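PDB 5DUD: 5-oxoprolinase subunit C from Escherichia coli, which catalyses, as part of the enzyme, the cleavage of 5-oxoproline to L-glutamate, coupled to the hydrolysis of ATP to ADP and phosphate. Local coordinates for residues Gly16-Phe21 and Met125-Thr130; Ala79-Asn84 and Ala96-Thr101; Asp191-Ser196 and Ile278-Cys283; Arg222-His227 and Gly254-Ala259. All blocks are in the same frame, centred on the assembly; numbering follows the deposited sequence.

Contact 1 (Gly16-Phe21 and Met125-Thr130); sequences GGRHGF and MGSCST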
loop_
_atom_site.group_PDB
_atom_site.type_symbol
_atom_site.label_atom_id
_atom_site.label_comp_id
_atom_site.label_asym_id
_atom_site.label_seq_id
_atom_site.Cartn_x
_atom_site.Cartn_y
_atom_site.Cartn_z
ATOM N N GLY A 16 0.498 -9.846 -8.867
ATOM C CA GLY A 16 -0.734 -9.880 -8.080
ATOM C C GLY A 16 -0.662 -9.051 -6.809
ATOM O O GLY A 16 -1.636 -8.382 -6.455
ATOM N N GLY A 17 0.481 -9.101 -6.122
ATOM C CA GLY A 17 0.708 -8.330 -4.906
ATOM C C GLY A 17 1.507 -9.056 -3.844
ATOM O O GLY A 17 1.455 -10.284 -3.732
ATOM N N ARG A 18 2.244 -8.280 -3.046
ATOM C CA ARG A 18 3.065 -8.766 -1.940
ATOM C C ARG A 18 2.185 -8.833 -0.673
ATOM O O ARG A 18 2.247 -7.951 0.174
ATOM C CB ARG A 18 4.279 -7.830 -1.781
ATOM C CG ARG A 18 5.344 -8.341 -0.829
ATOM C CD ARG A 18 6.654 -7.576 -0.900
ATOM N NE ARG A 18 7.387 -7.843 -2.143
ATOM C CZ ARG A 18 7.380 -7.091 -3.246
ATOM N NH1 ARG A 18 6.661 -5.970 -3.298
ATOM N NH2 ARG A 18 8.088 -7.453 -4.308
ATOM N N HIS A 19 1.344 -9.878 -0.574
ATOM C CA HIS A 19 0.382 -10.053 0.524
ATOM C C HIS A 19 1.004 -10.743 1.756
ATOM O O HIS A 19 2.093 -11.305 1.679
ATOM C CB HIS A 19 -0.842 -10.853 0.037
ATOM C CG HIS A 19 -1.513 -10.271 -1.175
ATOM N ND1 HIS A 19 -1.400 -10.869 -2.419
ATOM C CD2 HIS A 19 -2.259 -9.149 -1.298
ATOM C CE1 HIS A 19 -2.092 -10.108 -3.252
ATOM N NE2 HIS A 19 -2.636 -9.068 -2.619
ATOM N N GLY A 20 0.264 -10.710 2.870
ATOM C CA GLY A 20 0.651 -11.262 4.166
ATOM C C GLY A 20 1.535 -10.382 5.029
ATOM O O GLY A 20 1.817 -10.776 6.163
ATOM N N PHE A 21 1.995 -9.209 4.546
ATOM C CA PHE A 21 2.899 -8.371 5.331
ATOM C C PHE A 21 2.395 -6.938 5.574
ATOM O O PHE A 21 3.206 -6.062 5.832
ATOM C CB PHE A 21 4.300 -8.324 4.683
ATOM C CG PHE A 21 4.756 -9.628 4.066
ATOM C CD1 PHE A 21 5.246 -10.657 4.853
ATOM C CD2 PHE A 21 4.640 -9.846 2.706
ATOM C CE1 PHE A 21 5.657 -11.862 4.281
ATOM C CE2 PHE A 21 5.057 -11.042 2.136
ATOM C CZ PHE A 21 5.555 -12.049 2.922
ATOM N N MET A 125 9.812 -11.901 -1.363
ATOM C CA MET A 125 8.745 -12.141 -0.389
ATOM C C MET A 125 7.423 -12.517 -1.104
ATOM O O MET A 125 6.405 -11.840 -0.975
ATOM C CB MET A 125 8.599 -10.943 0.576
ATOM C CG MET A 125 9.595 -10.990 1.720
ATOM S SD MET A 125 9.676 -9.478 2.707
ATOM C CE MET A 125 10.242 -8.325 1.495
ATOM N N GLY A 126 7.489 -13.627 -1.845
ATOM C CA GLY A 126 6.379 -14.199 -2.605
ATOM C C GLY A 126 5.713 -13.275 -3.605
ATOM O O GLY A 126 4.511 -13.406 -3.846
ATOM N N SER A 127 6.479 -12.347 -4.211
ATOM C CA SER A 127 5.947 -11.377 -5.176
ATOM C C SER A 127 7.079 -10.668 -5.927
ATOM O O SER A 127 8.164 -10.481 -5.375
ATOM C CB SER A 127 5.076 -10.343 -4.459
ATOM O OG SER A 127 4.656 -9.305 -5.328
ATOM N N CYS A 128 6.809 -10.273 -7.182
ATOM C CA CYS A 128 7.747 -9.569 -8.055
ATOM C C CYS A 128 7.303 -8.106 -8.276
ATOM O O CYS A 128 7.866 -7.422 -9.133
ATOM C CB CYS A 128 7.869 -10.314 -9.380
ATOM S SG CYS A 128 8.256 -12.076 -9.205
ATOM N N SER A 129 6.327 -7.613 -7.484
ATOM C CA SER A 129 5.843 -6.238 -7.602
ATOM C C SER A 129 6.902 -5.246 -7.161
ATOM O O SER A 129 7.466 -5.392 -6.076
ATOM C CB SER A 129 4.585 -6.035 -6.769
ATOM O OG SER A 129 3.505 -6.772 -7.311
ATOM N N THR A 130 7.134 -4.210 -7.974
ATOM C CA THR A 130 8.148 -3.196 -7.694
ATOM C C THR A 130 7.632 -2.194 -6.668
ATOM O O THR A 130 6.596 -1.563 -6.895
ATOM C CB THR A 130 8.563 -2.464 -8.981
ATOM O OG1 THR A 130 8.688 -3.407 -10.043
ATOM C CG2 THR A 130 9.875 -1.709 -8.830
HETATM O O HOH W 1 3.414 -12.152 -0.904
#

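Contact 2 (Ala79-Asn84 and Ala96-Thr101); sequences ARLDDN and AGQRLT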
loop_
_atom_site.group_PDB
_atom_site.type_symbol
_atom_site.label_atom_id
_atom_site.label_comp_id
_atom_site.label_asym_id
_atom_site.label_seq_id
_atom_site.Cartn_x
_atom_site.Cartn_y
_atom_site.Cartn_z
ATOM N N ALA A 79 -0.463 0.179 -30.507
ATOM C CA ALA A 79 0.789 -0.569 -30.601
ATOM C C ALA A 79 1.045 -1.043 -32.019
ATOM O O ALA A 79 0.133 -1.550 -32.669
ATOM C CB ALA A 79 0.766 -1.760 -29.659
ATOM N N ARG A 80 2.277 -0.836 -32.509
ATOM C CA ARG A 80 2.704 -1.266 -33.838
ATOM C C ARG A 80 3.842 -2.267 -33.673
ATOM O O ARG A 80 4.835 -1.949 -33.017
ATOM C CB ARG A 80 3.135 -0.068 -34.725
ATOM C CG ARG A 80 2.189 0.184 -35.901
ATOM C CD ARG A 80 2.746 1.188 -36.890
ATOM N NE ARG A 80 1.817 1.424 -38.000
ATOM C CZ ARG A 80 1.711 0.681 -39.104
ATOM N NH1 ARG A 80 2.492 -0.384 -39.279
ATOM N NH2 ARG A 80 0.826 0.996 -40.042
ATOM N N LEU A 81 3.662 -3.491 -34.218
ATOM C CA LEU A 81 4.655 -4.570 -34.201
ATOM C C LEU A 81 5.327 -4.678 -35.578
ATOM O O LEU A 81 4.792 -5.321 -36.483
ATOM C CB LEU A 81 3.986 -5.906 -33.812
ATOM C CG LEU A 81 4.890 -7.160 -33.715
ATOM C CD1 LEU A 81 5.885 -7.046 -32.570
ATOM C CD2 LEU A 81 4.061 -8.433 -33.518
ATOM N N ASP A 82 6.503 -4.041 -35.716
ATOM C CA ASP A 82 7.324 -3.997 -36.931
ATOM C C ASP A 82 6.565 -3.328 -38.107
ATOM O O ASP A 82 6.725 -2.120 -38.285
ATOM C CB ASP A 82 7.877 -5.398 -37.327
ATOM C CG ASP A 82 9.298 -5.740 -36.870
ATOM O OD1 ASP A 82 9.780 -5.130 -35.880
ATOM O OD2 ASP A 82 9.906 -6.656 -37.464
ATOM N N ASP A 83 5.750 -4.077 -38.897
ATOM C CA ASP A 83 5.038 -3.535 -40.069
ATOM C C ASP A 83 3.513 -3.761 -39.996
ATOM O O ASP A 83 2.829 -3.661 -41.019
ATOM C CB ASP A 83 5.608 -4.140 -41.378
ATOM C CG ASP A 83 5.483 -5.644 -41.533
ATOM O OD1 ASP A 83 6.312 -6.371 -40.944
ATOM O OD2 ASP A 83 4.559 -6.092 -42.246
ATOM N N ASN A 84 2.978 -4.027 -38.792
ATOM C CA ASN A 84 1.545 -4.247 -38.579
ATOM C C ASN A 84 1.086 -3.550 -37.311
ATOM O O ASN A 84 1.883 -3.365 -36.391
ATOM C CB ASN A 84 1.232 -5.746 -38.476
ATOM C CG ASN A 84 1.824 -6.592 -39.583
ATOM O OD1 ASN A 84 2.617 -7.503 -39.336
ATOM N ND2 ASN A 84 1.467 -6.301 -40.826
ATOM N N ALA A 96 11.555 -13.855 -32.955
ATOM C CA ALA A 96 12.796 -13.231 -32.471
ATOM C C ALA A 96 13.278 -12.118 -33.420
ATOM O O ALA A 96 13.342 -12.332 -34.631
ATOM C CB ALA A 96 13.883 -14.286 -32.324
ATOM N N GLY A 97 13.575 -10.949 -32.856
ATOM C CA GLY A 97 14.034 -9.774 -33.592
ATOM C C GLY A 97 12.961 -8.785 -34.011
ATOM O O GLY A 97 13.206 -7.987 -34.920
ATOM N N GLN A 98 11.791 -8.776 -33.337
ATOM C CA GLN A 98 10.691 -7.859 -33.658
ATOM C C GLN A 98 10.505 -6.840 -32.543
ATOM O O GLN A 98 10.527 -7.217 -31.376
ATOM C CB GLN A 98 9.384 -8.641 -33.862
ATOM C CG GLN A 98 9.490 -9.812 -34.829
ATOM C CD GLN A 98 8.134 -10.218 -35.349
ATOM O OE1 GLN A 98 7.519 -11.177 -34.871
ATOM N NE2 GLN A 98 7.620 -9.471 -36.317
ATOM N N ARG A 99 10.323 -5.559 -32.898
ATOM C CA ARG A 99 10.084 -4.487 -31.929
ATOM C C ARG A 99 8.604 -4.184 -31.844
ATOM O O ARG A 99 7.930 -4.210 -32.873
ATOM C CB ARG A 99 10.834 -3.213 -32.328
ATOM C CG ARG A 99 12.344 -3.343 -32.269
ATOM C CD ARG A 99 13.002 -1.990 -32.444
ATOM N NE ARG A 99 14.431 -2.017 -32.124
ATOM C CZ ARG A 99 15.203 -0.939 -31.987
ATOM N NH1 ARG A 99 14.692 0.281 -32.136
ATOM N NH2 ARG A 99 16.491 -1.072 -31.692
ATOM N N LEU A 100 8.108 -3.892 -30.624
ATOM C CA LEU A 100 6.713 -3.524 -30.339
ATOM C C LEU A 100 6.707 -2.062 -29.904
ATOM O O LEU A 100 7.174 -1.755 -28.812
ATOM C CB LEU A 100 6.150 -4.441 -29.237
ATOM C CG LEU A 100 4.710 -4.196 -28.789
ATOM C CD1 LEU A 100 3.720 -4.720 -29.811
ATOM C CD2 LEU A 100 4.469 -4.833 -27.437
ATOM N N THR A 101 6.145 -1.164 -30.719
ATOM C CA THR A 101 6.208 0.268 -30.438
ATOM C C THR A 101 4.891 0.879 -29.954
ATOM O O THR A 101 4.015 1.186 -30.761
ATOM C CB THR A 101 6.689 1.001 -31.696
ATOM O OG1 THR A 101 5.724 0.845 -32.740
ATOM C CG2 THR A 101 8.040 0.491 -32.177
#

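Contact 3 (Asp191-Ser196 and Ile278-Cys283); sequences DAFWRS and IHFVQC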
loop_
_atom_site.group_PDB
_atom_site.type_symbol
_atom_site.label_atom_id
_atom_site.label_comp_id
_atom_site.label_asym_id
_atom_site.label_seq_id
_atom_site.Cartn_x
_atom_site.Cartn_y
_atom_site.Cartn_z
ATOM N N ASP A 191 -23.264 15.692 0.824
ATOM C CA ASP A 191 -23.914 15.871 -0.486
ATOM C C ASP A 191 -22.886 16.161 -1.578
ATOM O O ASP A 191 -22.908 15.507 -2.617
ATOM C CB ASP A 191 -24.959 17.004 -0.452
ATOM C CG ASP A 191 -26.262 16.632 0.228
ATOM O OD1 ASP A 191 -26.228 15.807 1.166
ATOM O OD2 ASP A 191 -27.313 17.179 -0.169
ATOM N N ALA A 192 -21.970 17.114 -1.330
ATOM C CA ALA A 192 -20.914 17.469 -2.281
ATOM C C ALA A 192 -20.072 16.248 -2.686
ATOM O O ALA A 192 -19.677 16.157 -3.842
ATOM C CB ALA A 192 -20.011 18.543 -1.691
ATOM N N PHE A 193 -19.832 15.293 -1.770
ATOM C CA PHE A 193 -19.024 14.111 -2.086
ATOM C C PHE A 193 -19.650 13.238 -3.184
ATOM O O PHE A 193 -18.914 12.645 -3.970
ATOM C CB PHE A 193 -18.762 13.258 -0.832
ATOM C CG PHE A 193 -17.686 12.220 -1.049
ATOM C CD1 PHE A 193 -16.363 12.595 -1.222
ATOM C CD2 PHE A 193 -18.003 10.873 -1.130
ATOM C CE1 PHE A 193 -15.374 11.642 -1.462
ATOM C CE2 PHE A 193 -17.012 9.919 -1.359
ATOM C CZ PHE A 193 -15.703 10.310 -1.523
ATOM N N TRP A 194 -20.991 13.186 -3.252
ATOM C CA TRP A 194 -21.712 12.397 -4.249
ATOM C C TRP A 194 -22.114 13.266 -5.441
ATOM O O TRP A 194 -21.944 12.840 -6.581
ATOM C CB TRP A 194 -22.969 11.741 -3.618
ATOM C CG TRP A 194 -22.723 11.015 -2.324
ATOM C CD1 TRP A 194 -23.256 11.309 -1.105
ATOM C CD2 TRP A 194 -21.892 9.867 -2.131
ATOM N NE1 TRP A 194 -22.780 10.436 -0.156
ATOM C CE2 TRP A 194 -21.948 9.533 -0.762
ATOM C CE3 TRP A 194 -21.102 9.086 -2.982
ATOM C CZ2 TRP A 194 -21.241 8.452 -0.227
ATOM C CZ3 TRP A 194 -20.398 8.020 -2.451
ATOM C CH2 TRP A 194 -20.479 7.705 -1.091
ATOM N N ARG A 195 -22.657 14.467 -5.180
ATOM C CA ARG A 195 -23.146 15.349 -6.242
ATOM C C ARG A 195 -22.025 16.069 -6.992
ATOM O O ARG A 195 -22.058 16.106 -8.219
ATOM C CB ARG A 195 -24.125 16.398 -5.680
ATOM N N SER A 196 -21.063 16.662 -6.273
ATOM C CA SER A 196 -20.002 17.474 -6.882
ATOM C C SER A 196 -18.895 16.631 -7.563
ATOM O O SER A 196 -18.487 15.617 -7.005
ATOM C CB SER A 196 -19.367 18.381 -5.831
ATOM O OG SER A 196 -18.852 19.570 -6.407
ATOM N N ILE A 278 -13.837 13.017 -11.635
ATOM C CA ILE A 278 -14.206 11.728 -11.025
ATOM C C ILE A 278 -15.504 11.914 -10.234
ATOM O O ILE A 278 -15.552 12.770 -9.352
ATOM C CB ILE A 278 -13.095 11.150 -10.089
ATOM C CG1 ILE A 278 -11.673 11.321 -10.672
ATOM C CG2 ILE A 278 -13.385 9.668 -9.782
ATOM C CD1 ILE A 278 -10.552 10.935 -9.716
ATOM N N HIS A 279 -16.537 11.101 -10.515
ATOM C CA HIS A 279 -17.811 11.163 -9.788
ATOM C C HIS A 279 -17.933 9.975 -8.850
ATOM O O HIS A 279 -17.594 8.854 -9.226
ATOM C CB HIS A 279 -19.010 11.179 -10.749
ATOM C CG HIS A 279 -19.011 12.332 -11.706
ATOM N ND1 HIS A 279 -18.526 12.199 -12.994
ATOM C CD2 HIS A 279 -19.445 13.602 -11.536
ATOM C CE1 HIS A 279 -18.682 13.380 -13.566
ATOM N NE2 HIS A 279 -19.238 14.256 -12.729
ATOM N N PHE A 280 -18.435 10.209 -7.632
ATOM C CA PHE A 280 -18.649 9.143 -6.655
ATOM C C PHE A 280 -20.134 8.787 -6.608
ATOM O O PHE A 280 -20.984 9.678 -6.616
ATOM C CB PHE A 280 -18.144 9.541 -5.262
ATOM C CG PHE A 280 -16.640 9.644 -5.150
ATOM C CD1 PHE A 280 -15.846 8.509 -5.200
ATOM C CD2 PHE A 280 -16.024 10.869 -4.939
ATOM C CE1 PHE A 280 -14.459 8.602 -5.083
ATOM C CE2 PHE A 280 -14.638 10.959 -4.817
ATOM C CZ PHE A 280 -13.866 9.826 -4.889
ATOM N N VAL A 281 -20.438 7.486 -6.566
ATOM C CA VAL A 281 -21.803 6.966 -6.495
ATOM C C VAL A 281 -21.993 6.318 -5.119
ATOM O O VAL A 281 -21.159 5.513 -4.709
ATOM C CB VAL A 281 -22.065 5.964 -7.654
ATOM C CG1 VAL A 281 -23.373 5.196 -7.448
ATOM C CG2 VAL A 281 -22.067 6.670 -9.003
ATOM N N GLN A 282 -23.089 6.639 -4.411
ATOM C CA GLN A 282 -23.361 6.031 -3.098
ATOM C C GLN A 282 -23.806 4.575 -3.292
ATOM O O GLN A 282 -24.749 4.310 -4.043
ATOM C CB GLN A 282 -24.411 6.829 -2.318
ATOM C CG GLN A 282 -24.396 6.531 -0.815
ATOM C CD GLN A 282 -25.240 7.478 0.010
ATOM O OE1 GLN A 282 -25.609 8.576 -0.420
ATOM N NE2 GLN A 282 -25.546 7.078 1.237
ATOM N N CYS A 283 -23.090 3.644 -2.648
ATOM C CA CYS A 283 -23.270 2.215 -2.805
ATOM C C CYS A 283 -23.856 1.572 -1.548
ATOM O O CYS A 283 -24.089 2.238 -0.540
ATOM C CB CYS A 283 -21.923 1.590 -3.161
ATOM S SG CYS A 283 -22.023 -0.132 -3.712
#

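Contact 4 (Arg222-His227 and Gly254-Ala259); sequences RELLSH and GYPRIA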
loop_
_atom_site.group_PDB
_atom_site.type_symbol
_atom_site.label_atom_id
_atom_site.label_comp_id
_atom_site.label_asym_id
_atom_site.label_seq_id
_atom_site.Cartn_x
_atom_site.Cartn_y
_atom_site.Cartn_z
ATOM N N ARG A 222 -11.645 16.229 16.965
ATOM C CA ARG A 222 -11.084 15.195 17.835
ATOM C C ARG A 222 -9.942 14.439 17.103
ATOM O O ARG A 222 -10.077 14.139 15.918
ATOM C CB ARG A 222 -12.220 14.260 18.328
ATOM C CG ARG A 222 -12.645 13.112 17.393
ATOM C CD ARG A 222 -11.848 11.821 17.584
ATOM N NE ARG A 222 -12.657 10.614 17.378
ATOM C CZ ARG A 222 -13.023 10.113 16.197
ATOM N NH1 ARG A 222 -12.678 10.726 15.068
ATOM N NH2 ARG A 222 -13.751 9.005 16.136
ATOM N N GLU A 223 -8.814 14.178 17.799
ATOM C CA GLU A 223 -7.654 13.513 17.192
ATOM C C GLU A 223 -7.930 12.034 16.940
ATOM O O GLU A 223 -8.454 11.336 17.813
ATOM C CB GLU A 223 -6.399 13.670 18.062
ATOM N N LEU A 224 -7.555 11.557 15.752
ATOM C CA LEU A 224 -7.761 10.169 15.370
ATOM C C LEU A 224 -6.516 9.344 15.657
ATOM O O LEU A 224 -5.428 9.689 15.190
ATOM C CB LEU A 224 -8.132 10.072 13.885
ATOM C CG LEU A 224 -9.604 10.320 13.600
ATOM C CD1 LEU A 224 -9.849 11.729 13.124
ATOM C CD2 LEU A 224 -10.131 9.333 12.586
ATOM N N LEU A 225 -6.694 8.209 16.355
ATOM C CA LEU A 225 -5.581 7.322 16.680
ATOM C C LEU A 225 -5.174 6.567 15.396
ATOM O O LEU A 225 -6.048 6.202 14.608
ATOM C CB LEU A 225 -5.950 6.333 17.804
ATOM C CG LEU A 225 -6.723 6.841 19.023
ATOM C CD1 LEU A 225 -7.133 5.679 19.906
ATOM C CD2 LEU A 225 -5.900 7.834 19.819
ATOM N N SER A 226 -3.865 6.347 15.174
ATOM C CA SER A 226 -3.369 5.668 13.959
ATOM C C SER A 226 -4.020 4.287 13.749
ATOM O O SER A 226 -3.872 3.398 14.591
ATOM C CB SER A 226 -1.855 5.515 14.002
ATOM O OG SER A 226 -1.210 6.751 13.736
ATOM N N HIS A 227 -4.753 4.135 12.630
ATOM C CA HIS A 227 -5.510 2.926 12.302
ATOM C C HIS A 227 -5.069 2.346 10.983
ATOM O O HIS A 227 -4.643 3.082 10.097
ATOM C CB HIS A 227 -7.032 3.222 12.253
ATOM C CG HIS A 227 -7.396 4.474 11.514
ATOM N ND1 HIS A 227 -7.196 4.596 10.150
ATOM C CD2 HIS A 227 -7.925 5.628 11.980
ATOM C CE1 HIS A 227 -7.606 5.813 9.832
ATOM N NE2 HIS A 227 -8.060 6.468 10.901
ATOM N N GLY A 254 -3.660 8.465 10.442
ATOM C CA GLY A 254 -4.500 9.136 11.426
ATOM C C GLY A 254 -5.323 10.267 10.853
ATOM O O GLY A 254 -5.382 11.342 11.458
ATOM N N TYR A 255 -5.975 10.035 9.694
ATOM C CA TYR A 255 -6.846 11.025 9.050
ATOM C C TYR A 255 -8.292 10.511 9.011
ATOM O O TYR A 255 -8.508 9.299 8.915
ATOM C CB TYR A 255 -6.373 11.351 7.619
ATOM C CG TYR A 255 -5.118 12.192 7.527
ATOM C CD1 TYR A 255 -5.041 13.431 8.155
ATOM C CD2 TYR A 255 -4.065 11.821 6.700
ATOM C CE1 TYR A 255 -3.903 14.228 8.049
ATOM C CE2 TYR A 255 -2.929 12.615 6.570
ATOM C CZ TYR A 255 -2.850 13.821 7.246
ATOM O OH TYR A 255 -1.724 14.600 7.109
ATOM N N PRO A 256 -9.300 11.411 9.055
ATOM C CA PRO A 256 -10.697 10.947 9.033
ATOM C C PRO A 256 -11.103 10.413 7.651
ATOM O O PRO A 256 -10.919 11.104 6.650
ATOM C CB PRO A 256 -11.495 12.195 9.426
ATOM C CG PRO A 256 -10.638 13.329 9.041
ATOM C CD PRO A 256 -9.220 12.879 9.173
ATOM N N ARG A 257 -11.614 9.167 7.612
ATOM C CA ARG A 257 -12.011 8.447 6.404
ATOM C C ARG A 257 -13.499 8.677 6.091
ATOM O O ARG A 257 -14.363 8.176 6.815
ATOM C CB ARG A 257 -11.728 6.940 6.577
ATOM C CG ARG A 257 -10.298 6.597 6.997
ATOM C CD ARG A 257 -10.208 5.232 7.663
ATOM N NE ARG A 257 -10.686 5.263 9.048
ATOM C CZ ARG A 257 -10.634 4.240 9.899
ATOM N NH1 ARG A 257 -10.111 3.075 9.525
ATOM N NH2 ARG A 257 -11.098 4.376 11.137
ATOM N N ILE A 258 -13.790 9.452 5.043
ATOM C CA ILE A 258 -15.171 9.755 4.655
ATOM C C ILE A 258 -15.820 8.594 3.885
ATOM O O ILE A 258 -16.977 8.294 4.156
ATOM C CB ILE A 258 -15.279 11.075 3.845
ATOM C CG1 ILE A 258 -16.755 11.526 3.747
ATOM C CG2 ILE A 258 -14.657 10.964 2.433
ATOM C CD1 ILE A 258 -16.952 12.858 3.153
ATOM N N ALA A 259 -15.101 7.959 2.934
ATOM C CA ALA A 259 -15.659 6.870 2.128
ATOM C C ALA A 259 -14.600 5.842 1.744
ATOM O O ALA A 259 -13.408 6.080 1.933
ATOM C CB ALA A 259 -16.309 7.439 0.876
#

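Contact 1 (Gly16-Phe21 and Met125-Thr130)
Ser129 O is held by both terminal nitrogens of Arg18, NH2 at 2.8 Å and NH1 at 2.9 Å, and it lies in the guanidinium plane, so the end of the side chain closes on one atom. NH2 adds a weak bond to Ser127 O at 3.2 Å, and NE bonds to Val124 O. Arginine suits this place because its spread of N-H groups can serve several carbonyls of an irregular loop. With CG anti to its own backbone N (chi1 -170°), the stem runs past Met125, CG lying 3.7 Å from Met125 O. Ser127 OG stands 4.0 Å above the centre of the guanidinium and also accepts from Ser129 N at 3.2 Å, an ST turn that shapes the loop under the arginine. Gly17 has backbone angles at which a CB would jam against the preceding carbonyl. Farther along, Met125 SD makes a Met-aromatic contact with Phe21, 4.8 Å from the ring centroid. The contact joins the loop after strand 12-14 to the loop between strands 110-115 and 149-150; Ser129 OG bonds to Asp15 N, and Thr130 pairs with Val13 of strand 12-14.

Contact 2 (Ala79-Asn84 and Ala96-Thr101)
Arg80 O receives two bonds from Thr101, one from the backbone N at 2.8 Å and one from OG1 at 2.9 Å, and the two donors reach it from opposite faces of its carbonyl plane. OG1 gets there because it sits between the backbone N and the carbonyl carbon of its own residue (chi1 64°), and it also lies 3.4 Å from Arg80 CB. A valine in place of Thr101 would lack this hydroxyl and would probably leave Arg80 O with just the backbone N-H of the pair. In return Arg80 N donates to Thr101 O at 3.2 Å, which completes an antiparallel hydrogen-bonded pair.

The next pair, Leu81 with Leu100, is non-hydrogen-bonded. Its side chains share a face of the sheet, with Leu100 CD1 4.2 Å from Leu81 CB and equally far from Ala79 CB; the branched end of Leu100 thus turns in among apolar neighbours. Past this pair the regular bonding gives way to Asp82, whose OD1 accepts from Arg99 N at 3.1 Å, met from above the carboxylate plane, while Asp82 N gives a weak bond to Arg99 O. Gln98 crosses the Asp82 side chain at about a right angle, its OE1 bonded to Lys95 N.

Asp82 is positioned by a two-residue beta-hairpin turn, in which Leu81 and Asn84 exchange backbone bonds. Strand 99-102 has strand 60-64 on its other side, where Arg99 forms a salt bridge with Glu63, and the leucine face rests on Phe70 and Leu72 of strand 68-74.

Contact 3 (Asp191-Ser196 and Ile278-Cys283)
The rings of Phe193 and Phe280 lie nearly parallel in an offset stack, with centroids 4.3 Å apart and planes at 14°. Each covers the rim of the other: Phe193 CZ and Phe280 CD2 approach to 3.5 Å. Phe193 reaches this position with CG anti to its backbone N (chi1 -167°). Two phenylalanines suit this place because their flat faces can overlap where the helix passes the strand.

Trp194, the next residue, has CG beside its backbone N, anti to the carbonyl carbon, and its indole lies between Phe193 and Gln282. One face of the indole meets Phe193 CD2, and the opposite face is covered by Gln282, whose CB sits 3.8 Å from the centroid of the six-membered ring in a CH-pi contact. Farther out, the Gln282 amide lies almost flat over the indole, the planes again 14° apart. OE1 comes 3.4 Å from Trp194 NE1, but the angle is too poor for a hydrogen bond, and NE1 bonds instead to Tyr182 OH. Trp194 CE3 also touches Phe280 CB at 3.8 Å, so the indole spans the strand from Phe280 to Gln282.

Helix 191-195 and strand 278-282 pass at 6.9 Å between axes. The strand pairs through Val281 with Ile174 and Ala176 of strand 173-178. From the helix, Trp194 packs on Ala176 and Phe193 on Ile258 and Ala259 of strand 257-261, so the helix end covers both of these strands.

Contact 4 (Arg222-His227 and Gly254-Ala259)
Arg257 and His227 form a planar stack of guanidinium on imidazole at the start of strand 257-261, part of a mixed sheet in the cyclophilin-like carboxyltransferase domain. From CB, the arginine chain places CG 4.0 Å from His227 CE1 and CD 3.4 Å from the same atom. A bend at chi3 (-77°) then positions NE, which lies 3.2 Å from CE1 and forms a salt bridge with Glu181 OE1. CZ stands 3.3 Å above the centre of the imidazole, and the two planes differ by 9°. Of the last nitrogens, NH1 lies over His227 ND1 and NH2 is 3.5 Å from CD2; NH2 also makes a weak hydrogen bond to an aromatic side chain of the partner protein chain. Arginine suits the place because one flat group can stack through its face and bond through its rim. An alanine here would probably leave the histidine ring without its stacking partner and take away the salt bridge to Glu181. Beside the stack, Leu224 crosses Pro256 at about a right angle, its CD1 4.1 Å from Pro256 CB.

Overall arrangement
Contacts 3 and 4 share the mixed sheet of the C-terminal half and touch directly: Phe193 CE2 of contact 3 lies 3.4 Å from Ala259 CB of contact 4, although their centres are about 20 Å apart. Contact 2 lies on the far side of the molecule, its centre about 43 Å from that of contact 3 and 50 Å from that of contact 4, across the chain's centre from both. Contact 1 touches none of the others; its nearest atoms are about 13 Å from contact 4 and 18 Å from contact 2. Contacts 1 and 4 both meet the partner protein chain, whereas 2 and 3 do not. None of the interactions described involves a ligand.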